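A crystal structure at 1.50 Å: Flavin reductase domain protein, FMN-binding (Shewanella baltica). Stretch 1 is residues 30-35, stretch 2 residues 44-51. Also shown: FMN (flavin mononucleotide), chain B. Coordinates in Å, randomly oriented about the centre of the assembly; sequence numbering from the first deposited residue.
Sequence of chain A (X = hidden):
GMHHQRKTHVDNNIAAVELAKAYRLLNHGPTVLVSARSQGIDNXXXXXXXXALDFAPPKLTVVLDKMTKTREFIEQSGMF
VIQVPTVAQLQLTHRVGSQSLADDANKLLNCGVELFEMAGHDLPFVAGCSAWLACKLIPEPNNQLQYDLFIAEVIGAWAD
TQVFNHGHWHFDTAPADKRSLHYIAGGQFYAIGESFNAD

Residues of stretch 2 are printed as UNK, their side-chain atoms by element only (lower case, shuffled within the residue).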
# COMPACT_ATOMS: atom_id res chain seq x y z
N PRO A 30 2.97 2.92 3.37
CA PRO A 30 4.43 3.00 3.42
C PRO A 30 5.10 1.67 3.05
O PRO A 30 4.54 0.60 3.25
CB PRO A 30 4.70 3.27 4.91
CG PRO A 30 3.55 2.56 5.64
CD PRO A 30 2.39 2.83 4.72
N THR A 31 6.34 1.78 2.60
CA THR A 31 7.23 0.65 2.48
C THR A 31 7.63 0.32 3.92
O THR A 31 7.82 1.21 4.75
CB THR A 31 8.41 1.01 1.59
OG1 THR A 31 7.91 1.19 0.26
CG2 THR A 31 9.45 -0.05 1.62
N VAL A 32 7.68 -0.98 4.23
CA VAL A 32 7.95 -1.45 5.57
C VAL A 32 9.20 -2.29 5.65
O VAL A 32 9.79 -2.64 4.62
CB VAL A 32 6.75 -2.27 6.12
CG1 VAL A 32 5.45 -1.46 6.03
CG2 VAL A 32 6.56 -3.59 5.36
N LEU A 33 9.61 -2.55 6.88
CA LEU A 33 10.63 -3.59 7.14
C LEU A 33 9.90 -4.78 7.76
O LEU A 33 9.06 -4.63 8.63
CB LEU A 33 11.75 -3.11 8.07
CG LEU A 33 12.37 -1.78 7.72
CD1 LEU A 33 13.40 -1.44 8.81
CD2 LEU A 33 12.95 -1.73 6.33
N VAL A 34 10.21 -5.97 7.26
CA VAL A 34 9.68 -7.24 7.77
C VAL A 34 10.81 -7.88 8.56
O VAL A 34 11.92 -8.08 8.05
CB VAL A 34 9.25 -8.20 6.63
CG1 VAL A 34 8.58 -9.48 7.22
CG2 VAL A 34 8.34 -7.46 5.60
N SER A 35 10.56 -8.15 9.83
CA SER A 35 11.54 -8.88 10.65
C SER A 35 10.97 -10.16 11.22
O SER A 35 9.77 -10.27 11.50
CB SER A 35 12.09 -7.98 11.74
OG SER A 35 11.05 -7.57 12.61
N UNK A 44 15.91 -9.19 8.88
CA UNK A 44 15.11 -8.05 8.46
C UNK A 44 15.26 -7.92 6.93
O UNK A 44 16.36 -8.01 6.41
c UNK A 44 15.68 -6.86 10.68
c UNK A 44 14.70 -5.51 8.68
c UNK A 44 15.58 -6.73 9.14
N UNK A 45 14.15 -7.66 6.24
CA UNK A 45 14.15 -7.30 4.82
C UNK A 45 13.18 -6.13 4.60
O UNK A 45 12.42 -5.78 5.49
c UNK A 45 13.72 -8.48 3.93
c UNK A 45 12.30 -8.99 4.18
c UNK A 45 10.47 -9.25 1.88
se UNK A 45 11.73 -10.29 2.90
N UNK A 46 13.26 -5.54 3.41
CA UNK A 46 12.34 -4.47 3.00
C UNK A 46 11.17 -5.09 2.23
O UNK A 46 11.35 -6.05 1.46
c UNK A 46 13.03 -3.43 2.15
N UNK A 47 9.97 -4.56 2.47
CA UNK A 47 8.78 -4.94 1.71
C UNK A 47 7.93 -3.72 1.36
O UNK A 47 7.42 -3.04 2.26
c UNK A 47 7.91 -5.99 2.43
N UNK A 48 7.82 -3.42 0.06
CA UNK A 48 6.84 -2.44 -0.38
C UNK A 48 5.43 -3.03 -0.41
O UNK A 48 4.44 -2.30 -0.25
c UNK A 48 7.18 -1.91 -1.76
N UNK A 49 5.31 -4.35 -0.62
CA UNK A 49 4.00 -4.98 -0.87
C UNK A 49 3.36 -5.54 0.38
O UNK A 49 3.09 -6.72 0.49
c UNK A 49 5.24 -5.18 -5.48
c UNK A 49 5.61 -5.57 -6.76
c UNK A 49 5.61 -6.91 -7.04
c UNK A 49 4.11 -5.99 -2.00
c UNK A 49 4.56 -5.41 -3.30
c UNK A 49 4.72 -4.09 -3.61
c UNK A 49 4.86 -7.50 -4.82
c UNK A 49 4.86 -6.14 -4.49
c UNK A 49 5.24 -7.87 -6.09
n UNK A 49 5.16 -3.94 -4.93
N UNK A 50 3.12 -4.65 1.33
CA UNK A 50 2.49 -4.93 2.60
C UNK A 50 1.28 -4.01 2.70
O UNK A 50 1.41 -2.83 2.47
c UNK A 50 3.46 -4.66 3.75
s UNK A 50 2.68 -4.98 5.37
N UNK A 51 0.11 -4.56 2.99
CA UNK A 51 -1.13 -3.78 2.99
C UNK A 51 -2.06 -4.23 4.10
O UNK A 51 -2.16 -5.44 4.39
s UNK A 51 -3.19 -2.86 1.32
c UNK A 51 -1.81 -3.94 1.62
N1 FMN B . 10.79 -8.54 -1.52
C2 FMN B . 9.58 -9.17 -1.34
O2 FMN B . 9.54 -10.39 -1.31
N3 FMN B . 8.44 -8.39 -1.16
C4 FMN B . 8.46 -7.03 -1.20
O4 FMN B . 7.37 -6.41 -1.05
C4A FMN B . 9.70 -6.41 -1.40
N5 FMN B . 9.80 -5.03 -1.43
C5A FMN B . 11.03 -4.39 -1.44
C6 FMN B . 11.12 -2.99 -1.28
C7 FMN B . 12.35 -2.34 -1.31
C7M FMN B . 12.43 -0.86 -1.12
C8 FMN B . 13.51 -3.09 -1.49
C8M FMN B . 14.87 -2.43 -1.54
C9 FMN B . 13.41 -4.47 -1.63
C9A FMN B . 12.20 -5.15 -1.61
N10 FMN B . 12.09 -6.54 -1.74
C10 FMN B . 10.86 -7.17 -1.56
C1' FMN B . 13.29 -7.43 -1.81
C2' FMN B . 13.76 -8.02 -0.47
O2' FMN B . 13.76 -7.03 0.58
C3' FMN B . 15.16 -8.57 -0.72
O3' FMN B . 15.07 -9.66 -1.64
C4' FMN B . 15.94 -8.90 0.56
O4' FMN B . 17.32 -8.94 0.20
C5' FMN B . 15.54 -10.21 1.21
O5' FMN B . 16.40 -10.41 2.33
P FMN B . 16.49 -11.84 3.04
O1P FMN B . 17.64 -11.67 4.02
O2P FMN B . 15.17 -12.17 3.69
O3P FMN B . 16.79 -12.87 1.98
O HOH W 1 1.90 -0.32 3.81

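Position 44 carries three side-chain carbons, one bonded to CA and bearing the other two. One outer carbon lies 3.9 Å from Leu33 CB and the other 3.9 Å from Ser35 CB, so the fork straddles two residues on one face of the sheet. This beta-branched, all-carbon pattern is valine, the outer carbons being Val44 CG1 and CG2 respectively.

Position 45 has an unbranched chain of two carbons, a selenium and a terminal carbon; the second carbon lies 4.0 Å from Val34 CB. This is methionine in its selenomethionine form. That carbon is Met45 CG, and Met45 CE reaches to 3.3 Å from FMN C2.

At position 46 a single carbon follows CA, and CA makes a CA-H...O contact with Val32 O at 3.5 Å (138° at the hydrogen). One carbon means alanine. Ala46 O accepts a hydrogen bond from FMN O2' at 2.7 Å, while Ala46 N donates a weak one to FMN O2' at 3.2 Å.

Position 47 again shows one side-chain carbon. That CB is 3.5 Å from Val34 CG2 and 4.0 Å from Val32 CG2, fitting between two valines; the residue is alanine.

Position 48 also ends at CB, 3.8 Å from Thr31 OG1, and is therefore alanine. Ala48 N donates to FMN N5 at 3.0 Å, 162° at the hydrogen.

Position 49 has one carbon leading to fused five- and six-membered rings of eight carbons and one nitrogen, hence tryptophan. Its CA-to-CB bond points away, and the nearest approach to stretch 1 is Trp49 CD1 to Thr31 OG1, 7.3 Å. Trp49 N donates to FMN O4 at 2.9 Å.

Position 50 holds one carbon and one terminal sulfur, with CB 3.7 Å from Val32 CG2, giving cysteine. Water 1 donates to Cys50 O and to Pro30 O, each 2.9 Å from the water oxygen.

Position 51 repeats the carbon-sulfur pattern, so it too is cysteine; its CA-to-CB bond points away, and its side chain comes no nearer to stretch 1 than 8.0 Å, from Cys51 CB to Pro30 O.

The contact is an antiparallel strand pair, with axes at 144°. Four hydrogen bonds set its register: Val32 N to Ala47 O and Ala47 N to Val32 O, both 2.9 Å, then Val34 N to Met45 O at 2.8 Å and Met45 N to Val34 O at 2.9 Å. Angles of 160-177° show good alignment. Val32, Val34, Met45 and Ala47 share one face; Leu33, Ser35, Val44 and Ala46 the other. Together the stretches bury 504 Å², while backbone groups of stretch 2 also bind the flavin.

Stretch 2 44-51: VMAAAWCC
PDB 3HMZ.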